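Local coordinates for protein transcriptional regulator, LacI family (Corynebacterium glutamicum, PDB 3H5T) that regulates transcription by binding a palindromic promoter motif, activating the inositol phosphate synthase gene in an inositol-dependent manner and probably controlling genes for cell wall components, at residues A[316-321]-A[350-355]; A[279-284]-A[307-312]. One frame throughout, in Å; residues are numbered along the deposited sequence.

Contact 1 (A[316-321]-A[350-355])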
loop_
_atom_site.group_PDB
_atom_site.type_symbol
_atom_site.label_atom_id
_atom_site.label_comp_id
_atom_site.label_asym_id
_atom_site.label_seq_id
_atom_site.Cartn_x
_atom_site.Cartn_y
_atom_site.Cartn_z
ATOM N N THR A 316 -13.551 -7.424 2.624
ATOM C CA THR A 316 -12.507 -6.813 1.815
ATOM C C THR A 316 -11.448 -7.815 1.313
ATOM O O THR A 316 -11.473 -8.989 1.669
ATOM C CB THR A 316 -11.815 -5.691 2.653
ATOM O OG1 THR A 316 -10.874 -4.978 1.842
ATOM C CG2 THR A 316 -11.099 -6.296 3.875
ATOM N N VAL A 317 -10.530 -7.332 0.478
ATOM C CA VAL A 317 -9.450 -8.155 -0.072
ATOM C C VAL A 317 -8.176 -7.866 0.724
ATOM O O VAL A 317 -7.695 -6.730 0.745
ATOM C CB VAL A 317 -9.184 -7.817 -1.569
ATOM C CG1 VAL A 317 -8.020 -8.631 -2.098
ATOM C CG2 VAL A 317 -10.434 -8.085 -2.396
ATOM N N ILE A 318 -7.626 -8.871 1.391
ATOM C CA ILE A 318 -6.414 -8.625 2.159
ATOM C C ILE A 318 -5.176 -8.674 1.284
ATOM O O ILE A 318 -4.936 -9.638 0.561
ATOM C CB ILE A 318 -6.251 -9.618 3.326
ATOM C CG1 ILE A 318 -7.467 -9.510 4.256
ATOM C CG2 ILE A 318 -4.945 -9.312 4.093
ATOM C CD1 ILE A 318 -7.326 -10.275 5.539
ATOM N N GLN A 319 -4.399 -7.606 1.364
ATOM C CA GLN A 319 -3.172 -7.465 0.601
ATOM C C GLN A 319 -2.009 -7.299 1.583
ATOM O O GLN A 319 -2.039 -6.448 2.478
ATOM C CB GLN A 319 -3.301 -6.252 -0.320
ATOM C CG GLN A 319 -2.024 -5.821 -0.984
ATOM C CD GLN A 319 -2.242 -4.652 -1.925
ATOM O OE1 GLN A 319 -3.022 -3.738 -1.633
ATOM N NE2 GLN A 319 -1.545 -4.669 -3.056
ATOM N N PRO A 320 -0.968 -8.127 1.438
ATOM C CA PRO A 320 0.191 -8.048 2.335
ATOM C C PRO A 320 1.073 -6.838 2.023
ATOM O O PRO A 320 2.142 -6.983 1.428
ATOM C CB PRO A 320 0.895 -9.373 2.080
ATOM C CG PRO A 320 0.669 -9.564 0.606
ATOM C CD PRO A 320 -0.788 -9.183 0.426
ATOM N N ASN A 321 0.628 -5.651 2.439
ATOM C CA ASN A 321 1.372 -4.425 2.173
ATOM C C ASN A 321 2.729 -4.287 2.834
ATOM O O ASN A 321 3.642 -3.691 2.250
ATOM C CB ASN A 321 0.528 -3.194 2.508
ATOM C CG ASN A 321 -0.536 -2.935 1.471
ATOM O OD1 ASN A 321 -0.277 -3.050 0.274
ATOM N ND2 ASN A 321 -1.736 -2.576 1.916
ATOM N N SER A 350 -5.823 -12.463 -0.227
ATOM C CA SER A 350 -6.785 -13.422 0.293
ATOM C C SER A 350 -8.048 -12.662 0.656
ATOM O O SER A 350 -7.985 -11.606 1.279
ATOM C CB SER A 350 -6.226 -14.138 1.523
ATOM O OG SER A 350 -5.925 -13.214 2.551
ATOM N N PHE A 351 -9.192 -13.197 0.257
ATOM C CA PHE A 351 -10.457 -12.552 0.539
ATOM C C PHE A 351 -10.805 -12.657 2.018
ATOM O O PHE A 351 -10.485 -13.645 2.672
ATOM C CB PHE A 351 -11.563 -13.186 -0.311
ATOM C CG PHE A 351 -12.877 -12.459 -0.234
ATOM C CD1 PHE A 351 -12.948 -11.093 -0.506
ATOM C CD2 PHE A 351 -14.042 -13.136 0.120
ATOM C CE1 PHE A 351 -14.161 -10.409 -0.422
ATOM C CE2 PHE A 351 -15.262 -12.459 0.208
ATOM C CZ PHE A 351 -15.321 -11.092 -0.064
ATOM N N HIS A 352 -11.465 -11.629 2.538
ATOM C CA HIS A 352 -11.876 -11.588 3.938
ATOM C C HIS A 352 -13.401 -11.443 3.962
ATOM O O HIS A 352 -13.926 -10.331 3.900
ATOM C CB HIS A 352 -11.212 -10.395 4.628
ATOM C CG HIS A 352 -11.468 -10.318 6.097
ATOM N ND1 HIS A 352 -12.263 -9.346 6.665
ATOM C CD2 HIS A 352 -11.016 -11.080 7.121
ATOM C CE1 HIS A 352 -12.291 -9.512 7.975
ATOM N NE2 HIS A 352 -11.542 -10.557 8.277
ATOM N N PRO A 353 -14.130 -12.574 4.046
ATOM C CA PRO A 353 -15.598 -12.584 4.070
ATOM C C PRO A 353 -16.209 -11.427 4.843
ATOM O O PRO A 353 -17.182 -10.828 4.397
ATOM C CB PRO A 353 -15.912 -13.943 4.677
ATOM C CG PRO A 353 -14.838 -14.793 4.090
ATOM C CD PRO A 353 -13.602 -13.933 4.270
ATOM N N GLY A 354 -15.635 -11.119 6.001
ATOM C CA GLY A 354 -16.115 -10.004 6.801
ATOM C C GLY A 354 -17.572 -10.032 7.225
ATOM O O GLY A 354 -18.207 -11.086 7.239
ATOM N N SER A 355 -18.105 -8.858 7.560
ATOM C CA SER A 355 -19.486 -8.746 8.017
ATOM C C SER A 355 -20.266 -7.573 7.432
ATOM O O SER A 355 -20.993 -6.889 8.148
ATOM C CB SER A 355 -19.511 -8.639 9.534
ATOM O OG SER A 355 -18.927 -7.419 9.945
#
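Ile318 lies across from Ser350 and packs its outer atoms on His352. Ile318 CB sits 3.3 Å from Ser350 O, and the hydroxyl Ser350 OG comes close to the same Ile318 CB. With chi1 of -59° setting CG1 anti to the carbonyl carbon, Ile318 CG1 reaches His352 CB at 3.9 Å. At the tip, Ile318 CD1 then approaches the imidazole obliquely, 4.1 Å from His352 CD2. Thr316 CG2 meets His352 CB on this same face of the sheet.

The backbones are antiparallel. Thr316-His352 and Ile318-Ser350 form hydrogen-bonded pairs flanking the non-hydrogen-bonded pair Val317-Phe351, and the short strand axes make 143°. Ile318 N donates to Ser350 O at 2.8 Å, and Ser350 N returns a bond to Ile318 O. His352 N donates to Thr316 O, and Thr316 N to His352 O. These bonds add strand 316-318 to strand 344-352, as the outermost strand within this chain of a seven-stranded mixed sheet in the periplasmic-binding-protein-like fold of the LacI family.

On the face carrying Val317 and Phe351, the edge of the phenyl ring lies at Val317 CG2, 4.4 Å from Phe351 CD1, while helix 178-186 also touches Phe351. The polar ends look beyond the pair: Thr316 OG1 bonds Asp277 OD1, and His352 ND1 bonds Leu314 O.

Contact 2 (A[279-284]-A[307-312])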
loop_
_atom_site.group_PDB
_atom_site.type_symbol
_atom_site.label_atom_id
_atom_site.label_comp_id
_atom_site.label_asym_id
_atom_site.label_seq_id
_atom_site.Cartn_x
_atom_site.Cartn_y
_atom_site.Cartn_z
ATOM N N LEU A 279 -11.959 4.250 0.809
ATOM C CA LEU A 279 -13.235 4.613 0.203
ATOM C C LEU A 279 -14.403 3.970 0.942
ATOM O O LEU A 279 -15.461 4.585 1.102
ATOM C CB LEU A 279 -13.267 4.200 -1.270
ATOM C CG LEU A 279 -12.463 5.040 -2.260
ATOM C CD1 LEU A 279 -12.493 4.357 -3.610
ATOM C CD2 LEU A 279 -13.044 6.442 -2.368
ATOM N N ALA A 280 -14.213 2.729 1.377
ATOM C CA ALA A 280 -15.259 2.032 2.112
ATOM C C ALA A 280 -15.543 2.782 3.413
ATOM O O ALA A 280 -16.688 2.897 3.821
ATOM C CB ALA A 280 -14.835 0.585 2.411
ATOM N N PHE A 281 -14.504 3.301 4.060
ATOM C CA PHE A 281 -14.704 4.034 5.305
ATOM C C PHE A 281 -15.394 5.370 5.090
ATOM O O PHE A 281 -16.054 5.884 5.994
ATOM C CB PHE A 281 -13.373 4.221 6.040
ATOM C CG PHE A 281 -12.955 3.008 6.807
ATOM C CD1 PHE A 281 -13.493 2.749 8.056
ATOM C CD2 PHE A 281 -12.105 2.068 6.237
ATOM C CE1 PHE A 281 -13.199 1.567 8.729
ATOM C CE2 PHE A 281 -11.802 0.883 6.897
ATOM C CZ PHE A 281 -12.352 0.629 8.145
ATOM N N GLY A 282 -15.243 5.927 3.892
ATOM C CA GLY A 282 -15.899 7.179 3.579
ATOM C C GLY A 282 -17.376 6.883 3.395
ATOM O O GLY A 282 -18.222 7.739 3.620
ATOM N N VAL A 283 -17.674 5.653 2.988
ATOM C CA VAL A 283 -19.044 5.203 2.779
ATOM C C VAL A 283 -19.702 4.910 4.125
ATOM O O VAL A 283 -20.916 5.073 4.278
ATOM C CB VAL A 283 -19.102 3.909 1.935
ATOM C CG1 VAL A 283 -20.523 3.399 1.875
ATOM C CG2 VAL A 283 -18.578 4.168 0.536
ATOM N N LEU A 284 -18.901 4.466 5.093
ATOM C CA LEU A 284 -19.416 4.156 6.427
ATOM C C LEU A 284 -19.625 5.449 7.202
ATOM O O LEU A 284 -20.626 5.611 7.904
ATOM C CB LEU A 284 -18.448 3.234 7.174
ATOM C CG LEU A 284 -18.304 1.828 6.574
ATOM C CD1 LEU A 284 -17.143 1.075 7.224
ATOM C CD2 LEU A 284 -19.607 1.081 6.756
ATOM N N HIS A 307 -5.538 -2.411 9.183
ATOM C CA HIS A 307 -5.877 -2.732 10.564
ATOM C C HIS A 307 -7.286 -2.265 10.933
ATOM O O HIS A 307 -8.031 -2.983 11.602
ATOM C CB HIS A 307 -4.833 -2.100 11.493
ATOM C CG HIS A 307 -5.038 -2.411 12.940
ATOM N ND1 HIS A 307 -5.998 -1.785 13.709
ATOM C CD2 HIS A 307 -4.417 -3.291 13.760
ATOM C CE1 HIS A 307 -5.958 -2.268 14.938
ATOM N NE2 HIS A 307 -5.007 -3.183 14.995
ATOM N N MET A 308 -7.655 -1.066 10.496
ATOM C CA MET A 308 -8.985 -0.531 10.776
ATOM C C MET A 308 -10.055 -1.338 10.039
ATOM O O MET A 308 -11.141 -1.567 10.571
ATOM C CB MET A 308 -9.075 0.939 10.345
ATOM C CG MET A 308 -9.076 1.954 11.478
ATOM S SD MET A 308 -9.049 3.671 10.873
ATOM C CE MET A 308 -10.783 3.889 10.344
ATOM N N ALA A 309 -9.766 -1.763 8.813
ATOM C CA ALA A 309 -10.743 -2.539 8.055
ATOM C C ALA A 309 -11.084 -3.814 8.815
ATOM O O ALA A 309 -12.250 -4.144 8.997
ATOM C CB ALA A 309 -10.196 -2.881 6.671
ATOM N N LEU A 310 -10.054 -4.518 9.269
ATOM C CA LEU A 310 -10.237 -5.760 10.005
ATOM C C LEU A 310 -10.923 -5.601 11.368
ATOM O O LEU A 310 -11.620 -6.503 11.815
ATOM C CB LEU A 310 -8.881 -6.466 10.151
ATOM C CG LEU A 310 -8.485 -7.329 8.945
ATOM C CD1 LEU A 310 -8.613 -6.545 7.653
ATOM C CD2 LEU A 310 -7.063 -7.832 9.127
ATOM N N ALA A 311 -10.733 -4.461 12.022
ATOM C CA ALA A 311 -11.364 -4.206 13.316
ATOM C C ALA A 311 -12.876 -4.042 13.152
ATOM O O ALA A 311 -13.654 -4.430 14.028
ATOM C CB ALA A 311 -10.778 -2.954 13.945
ATOM N N ARG A 312 -13.285 -3.443 12.036
ATOM C CA ARG A 312 -14.700 -3.235 11.736
ATOM C C ARG A 312 -15.202 -4.512 11.085
ATOM O O ARG A 312 -16.392 -4.680 10.853
ATOM C CB ARG A 312 -14.872 -2.070 10.750
ATOM C CG ARG A 312 -15.865 -0.995 11.198
ATOM C CD ARG A 312 -17.202 -1.030 10.450
ATOM N NE ARG A 312 -17.873 -2.322 10.544
ATOM C CZ ARG A 312 -19.144 -2.535 10.214
ATOM N NH1 ARG A 312 -19.897 -1.539 9.771
ATOM N NH2 ARG A 312 -19.657 -3.754 10.312
#
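Met308 O is approached by several groups, among them the ring of Phe281 from the facing helix. Arg312 N bonds it at 3.2 Å in the i to i+4 pattern of an alpha helix, Ala311 N adds a weak bond, and Phe281 CZ lies 3.5 Å from Met308 O. No polar bond joins the two segments, and the contact rests mainly on the phenyl ring of Phe281 lodged against helix 307-311.

The CA-CB bond of Phe281 points toward helix 307-311, and chi1 of -80° sets CG beside the backbone N. The methyl Met308 CE covers one face of the ring, 4.0 Å from the Phe281 centroid and 25° off the normal, and is displaced toward the rim on the side of CD1 and CE1, which meets the criteria for a CH-pi contact. Chi3 of 77° bends the methionine chain at its end and places CE there. The sulfur stands farther back, with Met308 SD 5.3 Å from the Phe281 centroid, which makes this a Met-aromatic pair as well. Ala309 meets the ring at its edge instead: its CA lies in the ring plane, 3.6 Å from Phe281 CZ, and its CB is 4.1 Å from Phe281 CE2.

One turn on, Leu284 meets Arg312. The methyl Leu284 CD1 touches Arg312 CD at 3.9 Å, while Leu284 CD2 approaches the guanidinium obliquely. Arg312 NH1 has a weak hydrogen bond to Ala294 O.

Leu284 also touches Leu300 of strand 299-302, and Val283 touches both Leu300 and Leu195. Helix 277-289 thus packs on the five-stranded sheet, connecting the adjacent parallel strands 271-274 and 299-302 in the beta-alpha-beta crossover characteristic of the Rossmann-like lobes of LacI-family regulators.

In the fold
From the N terminus, contact 2 closes first: the chain leaves helix 277-289, runs through strand 299-302 of the five-stranded sheet and returns at helix 307-311. Only afterwards does contact 1 open at strand 316-318. Its loop passes through helix 321-336 and closes at the end of strand 344-352. The two loops are therefore in series, neither nested nor crossed. Contact 2 holds together elements around the five-stranded sheet, whereas contact 1 completes an edge of the seven-stranded one. Their centres are about 12 Å apart, and they meet in packing where Ser355 OG lies 3.8 Å from Arg312 NH2.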